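Local coordinates for Ras GTPase-activating-like protein IQGAP2 (Homo sapiens, PDB 5CJP) that probably binds GTP-loaded Rho-family GTPases through a RasGAP-related helical domain, serving as a scaffold and effector rather than speeding GTP hydrolysis, at residues Thr50-Ala55 and Arg102-Gln107; Ser56-Glu61 and Met323-Asp328; Lys66-Ala71 and Lys95-Phe100; Tyr204-Leu209 and Glu310-Pro315. All coordinates share one frame; numbering follows the deposited sequence.

Contact 1 (Thr50-Ala55 and Arg102-Gln107)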
# COMPACT_ATOMS: atom_id res chain seq x y z
N THR E 50 -12.92 -4.39 6.57
CA THR E 50 -13.04 -5.60 5.80
C THR E 50 -14.45 -5.76 5.29
O THR E 50 -14.66 -6.15 4.14
CB THR E 50 -12.67 -6.79 6.65
OG1 THR E 50 -11.33 -6.61 7.12
CG2 THR E 50 -12.75 -8.08 5.84
N LEU E 51 -15.42 -5.46 6.15
CA LEU E 51 -16.81 -5.56 5.75
C LEU E 51 -17.11 -4.61 4.58
O LEU E 51 -17.96 -4.90 3.74
CB LEU E 51 -17.72 -5.25 6.93
CG LEU E 51 -17.65 -6.31 8.03
CD1 LEU E 51 -18.53 -5.87 9.19
CD2 LEU E 51 -18.13 -7.66 7.50
N TYR E 52 -16.41 -3.48 4.50
CA TYR E 52 -16.64 -2.54 3.41
C TYR E 52 -16.42 -3.23 2.07
O TYR E 52 -17.19 -3.04 1.14
CB TYR E 52 -15.71 -1.32 3.48
CG TYR E 52 -15.98 -0.34 4.61
CD1 TYR E 52 -17.28 -0.07 5.05
CD2 TYR E 52 -14.92 0.37 5.21
CE1 TYR E 52 -17.52 0.86 6.05
CE2 TYR E 52 -15.15 1.31 6.20
CZ TYR E 52 -16.45 1.55 6.62
OH TYR E 52 -16.68 2.51 7.58
N ASN E 53 -15.36 -4.03 1.98
CA ASN E 53 -15.07 -4.74 0.73
C ASN E 53 -15.96 -5.97 0.63
O ASN E 53 -16.47 -6.30 -0.44
CB ASN E 53 -13.60 -5.18 0.69
CG ASN E 53 -13.29 -6.07 -0.49
OD1 ASN E 53 -13.27 -5.62 -1.64
ND2 ASN E 53 -13.07 -7.36 -0.22
N TYR E 54 -16.15 -6.65 1.74
CA TYR E 54 -16.97 -7.85 1.74
C TYR E 54 -18.43 -7.58 1.33
O TYR E 54 -18.99 -8.32 0.53
CB TYR E 54 -16.93 -8.51 3.13
CG TYR E 54 -17.73 -9.78 3.19
CD1 TYR E 54 -17.23 -10.96 2.66
CD2 TYR E 54 -19.04 -9.79 3.72
CE1 TYR E 54 -18.00 -12.13 2.66
CE2 TYR E 54 -19.82 -10.96 3.73
CZ TYR E 54 -19.29 -12.11 3.20
OH TYR E 54 -20.02 -13.26 3.23
N ALA E 55 -19.04 -6.53 1.85
CA ALA E 55 -20.44 -6.23 1.53
C ALA E 55 -20.57 -5.28 0.37
O ALA E 55 -21.55 -4.56 0.28
CB ALA E 55 -21.17 -5.65 2.73
N ARG E 102 -21.57 4.71 7.69
CA ARG E 102 -20.92 6.00 7.47
C ARG E 102 -19.99 5.97 6.27
O ARG E 102 -20.04 6.86 5.41
CB ARG E 102 -20.11 6.43 8.69
CG ARG E 102 -20.88 7.25 9.68
CD ARG E 102 -20.06 7.62 10.91
NE ARG E 102 -20.92 8.31 11.87
CZ ARG E 102 -20.92 8.06 13.17
NH1 ARG E 102 -20.10 7.14 13.68
NH2 ARG E 102 -21.77 8.69 13.96
N GLY E 103 -19.15 4.94 6.21
CA GLY E 103 -18.20 4.86 5.12
C GLY E 103 -18.23 3.61 4.29
O GLY E 103 -17.17 3.09 3.94
N ALA E 104 -19.43 3.12 3.99
CA ALA E 104 -19.60 1.92 3.18
C ALA E 104 -19.15 2.18 1.74
O ALA E 104 -18.02 2.59 1.50
CB ALA E 104 -21.06 1.46 3.22
N ARG E 105 -20.06 1.97 0.79
CA ARG E 105 -19.77 2.17 -0.63
C ARG E 105 -20.47 3.33 -1.32
O ARG E 105 -20.13 3.69 -2.45
CB ARG E 105 -20.12 0.90 -1.37
CG ARG E 105 -19.08 -0.13 -1.26
CD ARG E 105 -17.89 0.37 -2.04
NE ARG E 105 -17.38 -0.68 -2.89
CZ ARG E 105 -16.60 -1.66 -2.45
NH1 ARG E 105 -16.25 -1.69 -1.17
NH2 ARG E 105 -16.19 -2.61 -3.28
N GLY E 106 -21.47 3.89 -0.66
CA GLY E 106 -22.17 5.04 -1.21
C GLY E 106 -21.46 6.23 -0.61
O GLY E 106 -21.89 7.37 -0.78
N GLN E 107 -20.36 5.94 0.08
CA GLN E 107 -19.52 6.92 0.76
C GLN E 107 -20.12 8.29 0.96
O GLN E 107 -20.69 8.57 2.02
CB GLN E 107 -18.17 7.06 0.05
CG GLN E 107 -17.13 6.15 0.64
CD GLN E 107 -15.79 6.25 -0.04
OE1 GLN E 107 -15.03 7.19 0.19
NE2 GLN E 107 -15.49 5.28 -0.89

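Contact 2 (Ser56-Glu61 and Met323-Asp328). With GTP (guanosine-5'-triphosphate), chain G.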
# COMPACT_ATOMS: atom_id res chain seq x y z
N SER E 56 -19.60 -5.26 -0.51
CA SER E 56 -19.68 -4.37 -1.65
C SER E 56 -20.65 -4.88 -2.72
O SER E 56 -21.00 -4.14 -3.62
CB SER E 56 -18.29 -4.13 -2.24
OG SER E 56 -17.66 -5.33 -2.64
N ASN E 57 -21.06 -6.14 -2.61
CA ASN E 57 -22.02 -6.70 -3.56
C ASN E 57 -23.25 -7.08 -2.77
O ASN E 57 -23.14 -7.49 -1.62
CB ASN E 57 -21.41 -7.89 -4.28
CG ASN E 57 -20.32 -7.48 -5.22
OD1 ASN E 57 -20.58 -6.92 -6.28
ND2 ASN E 57 -19.08 -7.72 -4.84
N GLN E 58 -24.43 -6.95 -3.38
CA GLN E 58 -25.67 -7.21 -2.67
C GLN E 58 -25.87 -8.53 -1.92
O GLN E 58 -26.38 -8.51 -0.80
CB GLN E 58 -26.87 -6.92 -3.58
CG GLN E 58 -27.07 -7.88 -4.73
CD GLN E 58 -28.23 -7.44 -5.61
OE1 GLN E 58 -28.65 -8.16 -6.51
NE2 GLN E 58 -28.74 -6.24 -5.36
N ARG E 59 -25.46 -9.67 -2.50
CA ARG E 59 -25.64 -10.93 -1.79
C ARG E 59 -24.94 -10.89 -0.41
O ARG E 59 -25.52 -11.31 0.61
CB ARG E 59 -25.12 -12.12 -2.60
CG ARG E 59 -25.21 -13.44 -1.84
CD ARG E 59 -24.75 -14.63 -2.65
NE ARG E 59 -23.33 -14.57 -2.99
CZ ARG E 59 -22.70 -15.49 -3.71
NH1 ARG E 59 -23.39 -16.54 -4.15
NH2 ARG E 59 -21.42 -15.36 -4.02
N GLU E 60 -23.72 -10.36 -0.37
CA GLU E 60 -22.94 -10.24 0.89
C GLU E 60 -23.52 -9.18 1.83
O GLU E 60 -23.56 -9.37 3.04
CB GLU E 60 -21.47 -9.90 0.59
CG GLU E 60 -20.67 -11.05 0.00
CD GLU E 60 -21.31 -11.65 -1.24
OE1 GLU E 60 -21.69 -12.84 -1.19
OE2 GLU E 60 -21.43 -10.94 -2.25
N GLU E 61 -23.97 -8.06 1.27
CA GLU E 61 -24.57 -7.04 2.09
C GLU E 61 -25.87 -7.61 2.68
O GLU E 61 -26.28 -7.26 3.79
CB GLU E 61 -24.86 -5.78 1.28
CG GLU E 61 -25.61 -4.71 2.07
CD GLU E 61 -25.76 -3.41 1.31
OE1 GLU E 61 -25.88 -3.44 0.06
OE2 GLU E 61 -25.79 -2.35 1.97
N MET E 323 -33.40 -11.17 -4.04
CA MET E 323 -32.53 -12.24 -3.62
C MET E 323 -32.80 -13.58 -4.29
O MET E 323 -31.95 -14.48 -4.26
CB MET E 323 -32.58 -12.39 -2.09
CG MET E 323 -31.89 -11.24 -1.33
SD MET E 323 -30.15 -10.87 -1.87
CE MET E 323 -29.38 -12.40 -1.38
N ASP E 324 -33.96 -13.71 -4.93
CA ASP E 324 -34.31 -14.95 -5.61
C ASP E 324 -33.33 -15.24 -6.73
O ASP E 324 -33.14 -16.39 -7.13
CB ASP E 324 -35.74 -14.89 -6.14
CG ASP E 324 -36.78 -15.13 -5.05
OD1 ASP E 324 -36.65 -16.14 -4.33
OD2 ASP E 324 -37.72 -14.31 -4.92
N LYS E 325 -32.67 -14.19 -7.23
CA LYS E 325 -31.70 -14.37 -8.31
C LYS E 325 -30.45 -15.14 -7.84
O LYS E 325 -29.66 -15.55 -8.67
CB LYS E 325 -31.27 -13.02 -8.86
CG LYS E 325 -30.01 -12.48 -8.19
CD LYS E 325 -29.70 -11.07 -8.62
CE LYS E 325 -30.58 -10.07 -7.88
NZ LYS E 325 -30.68 -8.82 -8.66
N TYR E 326 -30.29 -15.30 -6.52
CA TYR E 326 -29.14 -16.00 -5.94
C TYR E 326 -29.52 -17.35 -5.31
O TYR E 326 -28.65 -18.16 -5.01
CB TYR E 326 -28.46 -15.13 -4.86
CG TYR E 326 -27.97 -13.77 -5.33
CD1 TYR E 326 -26.85 -13.66 -6.15
CD2 TYR E 326 -28.63 -12.59 -4.95
CE1 TYR E 326 -26.38 -12.41 -6.59
CE2 TYR E 326 -28.17 -11.35 -5.38
CZ TYR E 326 -27.05 -11.26 -6.20
OH TYR E 326 -26.59 -10.05 -6.66
N THR E 327 -30.82 -17.57 -5.08
CA THR E 327 -31.30 -18.83 -4.48
C THR E 327 -31.62 -19.85 -5.56
O THR E 327 -31.39 -21.04 -5.40
CB THR E 327 -32.57 -18.62 -3.62
OG1 THR E 327 -33.43 -17.67 -4.27
CG2 THR E 327 -32.20 -18.11 -2.23
N ASP E 328 -32.19 -19.36 -6.65
CA ASP E 328 -32.52 -20.20 -7.79
C ASP E 328 -31.23 -20.20 -8.60
O ASP E 328 -31.13 -19.52 -9.62
CB ASP E 328 -33.66 -19.54 -8.60
CG ASP E 328 -34.03 -20.33 -9.84
OD1 ASP E 328 -33.23 -20.36 -10.79
OD2 ASP E 328 -35.13 -20.91 -9.86
PG GTP G . -11.30 -10.61 -5.45
O1G GTP G . -10.09 -9.80 -6.16
O2G GTP G . -11.10 -12.08 -5.51
O3G GTP G . -11.37 -10.07 -3.94
O3B GTP G . -12.64 -10.08 -6.16
PB GTP G . -13.44 -10.95 -7.26
O1B GTP G . -13.46 -10.16 -8.51
O2B GTP G . -12.89 -12.32 -7.30
O3A GTP G . -14.91 -11.00 -6.60
PA GTP G . -15.92 -12.22 -6.92
O1A GTP G . -15.73 -12.61 -8.34
O2A GTP G . -15.77 -13.25 -5.87
O5' GTP G . -17.35 -11.51 -6.75
C5' GTP G . -17.77 -11.08 -5.45
C4' GTP G . -19.30 -11.06 -5.38
O4' GTP G . -19.87 -10.24 -6.41
C3' GTP G . -19.83 -12.46 -5.69
O3' GTP G . -19.72 -13.25 -4.50
C2' GTP G . -21.29 -12.10 -5.94
O2' GTP G . -21.95 -11.80 -4.71
C1' GTP G . -21.14 -10.81 -6.76
N9 GTP G . -21.12 -11.10 -8.21
C8 GTP G . -20.08 -11.49 -8.94
N7 GTP G . -20.44 -11.58 -10.21
C5 GTP G . -21.73 -11.25 -10.31
C6 GTP G . -22.61 -11.15 -11.37
O6 GTP G . -22.27 -11.41 -12.53
N1 GTP G . -23.92 -10.74 -11.11
C2 GTP G . -24.31 -10.46 -9.79
N2 GTP G . -25.56 -10.10 -9.53
N3 GTP G . -23.42 -10.56 -8.79
C4 GTP G . -22.16 -10.94 -9.03
O HOH W 1 -26.17 -17.34 -3.63
O HOH W 2 -24.33 -9.76 -4.79

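Contact 3 (Lys66-Ala71 and Lys95-Phe100)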
# COMPACT_ATOMS: atom_id res chain seq x y z
N LYS E 66 -28.65 -9.51 7.66
CA LYS E 66 -29.28 -10.54 8.47
C LYS E 66 -28.48 -10.74 9.73
O LYS E 66 -29.04 -11.06 10.78
CB LYS E 66 -29.38 -11.84 7.68
CG LYS E 66 -30.14 -11.65 6.38
CD LYS E 66 -31.57 -11.17 6.62
CE LYS E 66 -32.40 -12.24 7.33
NZ LYS E 66 -33.85 -11.94 7.27
N LEU E 67 -27.17 -10.53 9.65
CA LEU E 67 -26.31 -10.67 10.82
C LEU E 67 -26.71 -9.57 11.80
O LEU E 67 -26.95 -9.82 12.98
CB LEU E 67 -24.85 -10.53 10.42
CG LEU E 67 -23.73 -10.82 11.42
CD1 LEU E 67 -23.06 -9.54 11.79
CD2 LEU E 67 -24.27 -11.55 12.63
N PHE E 68 -26.78 -8.34 11.30
CA PHE E 68 -27.16 -7.20 12.12
C PHE E 68 -28.52 -7.44 12.78
O PHE E 68 -28.68 -7.24 13.99
CB PHE E 68 -27.25 -5.93 11.27
CG PHE E 68 -25.92 -5.35 10.94
CD1 PHE E 68 -25.79 -4.43 9.90
CD2 PHE E 68 -24.79 -5.69 11.69
CE1 PHE E 68 -24.55 -3.85 9.62
CE2 PHE E 68 -23.55 -5.12 11.41
CZ PHE E 68 -23.42 -4.20 10.38
N LYS E 69 -29.48 -7.88 11.97
CA LYS E 69 -30.82 -8.14 12.45
C LYS E 69 -30.88 -9.12 13.62
O LYS E 69 -31.34 -8.77 14.72
CB LYS E 69 -31.70 -8.68 11.32
CG LYS E 69 -33.17 -8.68 11.67
CD LYS E 69 -34.02 -9.44 10.69
CE LYS E 69 -33.95 -10.93 10.97
NZ LYS E 69 -34.99 -11.70 10.21
N THR E 70 -30.43 -10.34 13.40
CA THR E 70 -30.50 -11.33 14.46
C THR E 70 -29.72 -10.92 15.71
O THR E 70 -30.13 -11.24 16.82
CB THR E 70 -29.97 -12.67 13.98
OG1 THR E 70 -28.54 -12.66 14.02
CG2 THR E 70 -30.42 -12.93 12.56
N ALA E 71 -28.62 -10.21 15.53
CA ALA E 71 -27.82 -9.76 16.66
C ALA E 71 -28.57 -8.67 17.43
O ALA E 71 -28.53 -8.64 18.66
CB ALA E 71 -26.45 -9.23 16.19
N LYS E 95 -23.28 0.01 17.28
CA LYS E 95 -22.04 0.75 17.03
C LYS E 95 -21.51 0.38 15.65
O LYS E 95 -21.04 1.24 14.90
CB LYS E 95 -21.01 0.39 18.10
CG LYS E 95 -19.86 1.36 18.24
CD LYS E 95 -18.96 0.95 19.38
CE LYS E 95 -19.74 0.81 20.69
NZ LYS E 95 -19.00 0.07 21.79
N MET E 96 -21.59 -0.89 15.32
CA MET E 96 -21.10 -1.37 14.04
C MET E 96 -22.04 -0.96 12.92
O MET E 96 -21.61 -0.58 11.83
CB MET E 96 -20.94 -2.89 14.08
CG MET E 96 -20.35 -3.47 12.82
SD MET E 96 -19.72 -5.12 13.15
CE MET E 96 -20.46 -5.93 11.87
N VAL E 97 -23.34 -1.04 13.20
CA VAL E 97 -24.33 -0.67 12.22
C VAL E 97 -24.12 0.76 11.82
O VAL E 97 -24.17 1.09 10.64
CB VAL E 97 -25.76 -0.83 12.77
CG1 VAL E 97 -26.75 -0.00 11.92
CG2 VAL E 97 -26.15 -2.30 12.75
N VAL E 98 -23.86 1.62 12.80
CA VAL E 98 -23.64 3.03 12.54
C VAL E 98 -22.36 3.33 11.78
O VAL E 98 -22.40 4.09 10.82
CB VAL E 98 -23.63 3.85 13.85
CG1 VAL E 98 -23.11 5.26 13.59
CG2 VAL E 98 -25.04 3.90 14.41
N SER E 99 -21.24 2.74 12.19
CA SER E 99 -19.97 2.97 11.50
C SER E 99 -20.02 2.46 10.08
O SER E 99 -19.65 3.15 9.15
CB SER E 99 -18.81 2.27 12.21
OG SER E 99 -18.56 2.80 13.50
N PHE E 100 -20.47 1.22 9.92
CA PHE E 100 -20.53 0.64 8.59
C PHE E 100 -21.34 1.48 7.62
O PHE E 100 -21.02 1.55 6.45
CB PHE E 100 -21.12 -0.77 8.65
CG PHE E 100 -21.22 -1.41 7.31
CD1 PHE E 100 -20.08 -1.90 6.68
CD2 PHE E 100 -22.45 -1.46 6.63
CE1 PHE E 100 -20.16 -2.43 5.39
CE2 PHE E 100 -22.54 -1.99 5.34
CZ PHE E 100 -21.40 -2.47 4.72

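Contact 4 (Tyr204-Leu209 and Glu310-Pro315)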
# COMPACT_ATOMS: atom_id res chain seq x y z
N TYR E 204 -33.26 0.07 7.20
CA TYR E 204 -33.78 -1.25 7.51
C TYR E 204 -33.53 -1.65 8.96
O TYR E 204 -34.41 -2.21 9.60
CB TYR E 204 -33.17 -2.29 6.56
CG TYR E 204 -33.55 -3.69 6.92
CD1 TYR E 204 -34.88 -4.09 6.94
CD2 TYR E 204 -32.58 -4.60 7.32
CE1 TYR E 204 -35.25 -5.38 7.35
CE2 TYR E 204 -32.92 -5.89 7.73
CZ TYR E 204 -34.26 -6.27 7.75
OH TYR E 204 -34.59 -7.53 8.19
N ILE E 205 -32.35 -1.36 9.48
CA ILE E 205 -32.07 -1.71 10.86
C ILE E 205 -32.93 -0.87 11.80
O ILE E 205 -33.34 -1.34 12.87
CB ILE E 205 -30.58 -1.54 11.17
CG1 ILE E 205 -29.77 -2.60 10.41
CG2 ILE E 205 -30.34 -1.67 12.66
CD1 ILE E 205 -30.09 -4.01 10.79
N ALA E 206 -33.22 0.37 11.42
CA ALA E 206 -34.06 1.23 12.24
C ALA E 206 -35.42 0.54 12.29
O ALA E 206 -36.07 0.49 13.33
CB ALA E 206 -34.20 2.61 11.61
N LYS E 207 -35.84 -0.00 11.15
CA LYS E 207 -37.11 -0.72 11.08
C LYS E 207 -37.07 -1.94 11.99
O LYS E 207 -37.94 -2.13 12.83
CB LYS E 207 -37.39 -1.16 9.65
CG LYS E 207 -38.59 -2.07 9.52
CD LYS E 207 -38.86 -2.35 8.06
CE LYS E 207 -39.77 -3.53 7.89
NZ LYS E 207 -40.02 -3.72 6.46
N VAL E 208 -36.04 -2.77 11.83
CA VAL E 208 -35.88 -3.95 12.67
C VAL E 208 -35.89 -3.54 14.13
O VAL E 208 -36.57 -4.15 14.96
CB VAL E 208 -34.54 -4.65 12.42
CG1 VAL E 208 -34.20 -5.56 13.60
CG2 VAL E 208 -34.62 -5.45 11.13
N LEU E 209 -35.09 -2.53 14.45
CA LEU E 209 -34.99 -2.03 15.81
C LEU E 209 -36.37 -1.69 16.37
O LEU E 209 -36.76 -2.20 17.41
CB LEU E 209 -34.08 -0.80 15.84
CG LEU E 209 -34.06 0.05 17.10
CD1 LEU E 209 -33.84 -0.83 18.29
CD2 LEU E 209 -32.98 1.11 17.00
N GLU E 310 -41.05 7.68 8.88
CA GLU E 310 -40.91 7.31 7.48
C GLU E 310 -39.63 6.52 7.22
O GLU E 310 -39.58 5.69 6.32
CB GLU E 310 -40.94 8.56 6.59
CG GLU E 310 -42.17 8.67 5.72
CD GLU E 310 -42.25 7.58 4.65
OE1 GLU E 310 -41.40 7.57 3.74
OE2 GLU E 310 -43.17 6.74 4.73
N ALA E 311 -38.60 6.79 8.01
CA ALA E 311 -37.34 6.08 7.87
C ALA E 311 -37.56 4.56 7.86
O ALA E 311 -37.01 3.86 7.01
CB ALA E 311 -36.39 6.48 8.99
N CYS E 312 -38.37 4.06 8.79
CA CYS E 312 -38.65 2.63 8.90
C CYS E 312 -39.55 2.08 7.76
O CYS E 312 -39.74 0.86 7.62
CB CYS E 312 -39.33 2.35 10.25
SG CYS E 312 -38.53 3.11 11.70
N ASN E 313 -40.10 2.99 6.95
CA ASN E 313 -40.98 2.61 5.85
C ASN E 313 -40.17 2.00 4.70
O ASN E 313 -39.98 2.64 3.66
CB ASN E 313 -41.73 3.84 5.34
CG ASN E 313 -43.08 3.51 4.75
OD1 ASN E 313 -43.22 2.55 3.99
ND2 ASN E 313 -44.08 4.30 5.10
N VAL E 314 -39.73 0.76 4.87
CA VAL E 314 -38.91 0.16 3.83
C VAL E 314 -39.10 -1.36 3.78
O VAL E 314 -39.41 -1.98 4.80
CB VAL E 314 -37.43 0.56 4.07
CG1 VAL E 314 -36.72 -0.42 4.99
CG2 VAL E 314 -36.73 0.71 2.77
N PRO E 315 -38.95 -1.97 2.58
CA PRO E 315 -39.09 -3.42 2.35
C PRO E 315 -38.07 -4.28 3.10
O PRO E 315 -37.11 -3.77 3.65
CB PRO E 315 -38.88 -3.56 0.84
CG PRO E 315 -39.32 -2.24 0.31
CD PRO E 315 -38.75 -1.27 1.30

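Contact 1 (Thr50-Ala55 and Arg102-Gln107)
With chi1 at -70° the CG of Y52 stands anti to its carbonyl carbon, and the phenol swings off the end of helix 37-54 across the loop that follows helix 92-102. R105 answers from that loop, its chain folded at chi2 (-69°) and chi3 (-133°) so that the guanidinium turns back to the helix. The contact joins a helix end to an interhelical loop at the surface of the all-helical GAP-related domain. The Y52 ring carries the larger share. The carbonyl oxygen of G103 sits above the centre of one face, 3.0 Å from the ring plane and nearest to the CE1 corner. A104 approaches obliquely, its CA 3.6 Å from Y52 CD1. G103 has no side chain, so its backbone meets the phenol directly; farther along, the Y52 hydroxyl makes a weak hydrogen bond to S99 O on helix 92-102. R105 packs against the last helical turn, where a positive charge would suit the carbonyl end of the helix dipole. The guanidinium lies edge-on to the backbone of N53, with NH1 3.8 Å from N53 CA. R105 NH1 also comes within 2.8 Å of Y52 O, but at an angle too poor for a hydrogen bond.

Contact 2 (Ser56-Glu61 and Met323-Asp328)
The first turn of helix 58-79, with N57 at its N-cap position, faces a weakly bonded helical turn at 324-327; the closest CA pair, R59 and M323, is 7.2 Å apart. The Y326 ring points across this gap between two aliphatic groups. R59 CB lies 4.0 Å from the ring centroid, only 2° off the normal, a CH-pi contact, while K325 CG covers the opposite face. Q58 comes in at the ring edge with its amide plane turned 84° to the ring. Y326 OH donates to an in-plane lone pair of Q58 OE1 (2.8 Å). K325 NZ reaches the same oxygen tip to tip by a weak bond, its stronger partner being an acidic side chain of another protein chain. The contact lies at the GTP pocket, to which N57, R59, E60 and Y326 belong, with Q58 and K325 as a second shell around Y326; GTP is also hydrogen-bonded to another protein chain. While its own hydrogen points to Q58 OE1, Y326 OH accepts from GTP N2 (3.0 Å, 164°) and from a water that in turn accepts from R59 N. The ribose is held by R59 NH2 donating to GTP O3' (2.8 Å) and by GTP O2' donating to E60 OE2 (2.7 Å). A salt bridge from R59 NE to the syn lone pair of E60 OE1 (3.0 Å) links the two ribose-binding side chains. A second water bridges R59 NH1 and Y326 O.

Contact 3 (Lys66-Ala71 and Lys95-Phe100)
F68 carries the contact, its ring pushed from helix 58-79 into the side of helix 92-102. One methyl of V97, CG2, sits over the centre of the ring face, 3.6 Å from the centroid and 13° off the normal, a CH-pi contact. M96 takes the rim: its terminal methyl CE lies near the ring plane beside F68 CE2 (3.2 Å), the two side chains crossing at about a right angle. F100 adds a looser touch farther along the edge, CD2 to F68 CE1 at 4.4 Å, and L67 CD1 brushes M96 CE from the flank. M96 reaches the rim because CG stands anti to its backbone N (chi1 -177°) and the chain bends at chi3; V97 CG2 is anti to its own carbonyl carbon. The two helical segments run antiparallel at 151°, with axes 11.1 Å apart, a wide spacing that the phenyl ring bridges. This is helix-to-helix core packing of the GAP-related domain. Helix 200-216 closes one flank, with I205 on both F68 and V97. F33 of helix 25-34 covers L67 and M96, and helix 37-54 packs M44, I48 and L51 against M96, so the contact is buried among five helices.

Contact 4 (Tyr204-Leu209 and Glu310-Pro315)
The Y204 ring has V208 CG2 of its own helix over one face, 3.5 Å above the plane and offset toward the rim, while P315 O approaches the ring obliquely, 4.0 Å from CD1. The Y204 hydroxyl is hydrogen-bonded to E316, and P315 O to the hydroxyl of Y200, so this turn of helix 200-216 is tied to the chain just beyond helix 294-311. K207 makes the polar link between the two segments. With CG anti to the backbone N (chi1 172°) and the rest of the chain extended, its aliphatic part runs alongside the loop backbone, CD lying 3.4 Å from C312 O. NZ then donates to V314 O at 2.5 Å, nearly along the C=O axis (165°), and also forms a salt bridge with E316. Behind it the backbones come close, K207 CA and C312 CA being 4.3 Å apart. C312 lays CB against K207, and its sulfur, turned beside the backbone N, faces the A206 carbonyl, with SG 4.4 Å from A206 CB. V314 holds CG1 in the crowded position between N and carbonyl carbon, where it rests 4.0 Å from Y204 CA. An inverse gamma turn centred on N313 separates C312 from V314, bringing both side chains to helix 200-216. The contact thus docks the exit from helix 294-311 onto that helix within the helical GAP-related domain. Helix 58-79 lies against Y204, I205 and V208, and helix 222-243 against A206, L209 and A311.

Overall arrangement
Helix 58-79 ties the set together: its first turn enters contact 2 and its middle enters contact 3, with centres 18 Å apart. Contact 2 holds the GTP pocket residues; the N53 side chain of contact 1 lies about 5 Å from GTP, and the F100 side chain of contact 3 about 13 Å. Contacts 1 and 2 touch where R105 NH2 meets S56 CB (2.8 Å) and Y54 O meets E60 CB. Contact 1 also leans on contact 3, L51 CD1 packing on M96 CE at 3.3 Å. Contact 4 joins contact 3 from another flank, I205 CD1 being 3.5 Å from F68 CB, but stays about 8 Å from contact 2 at the nearest atoms.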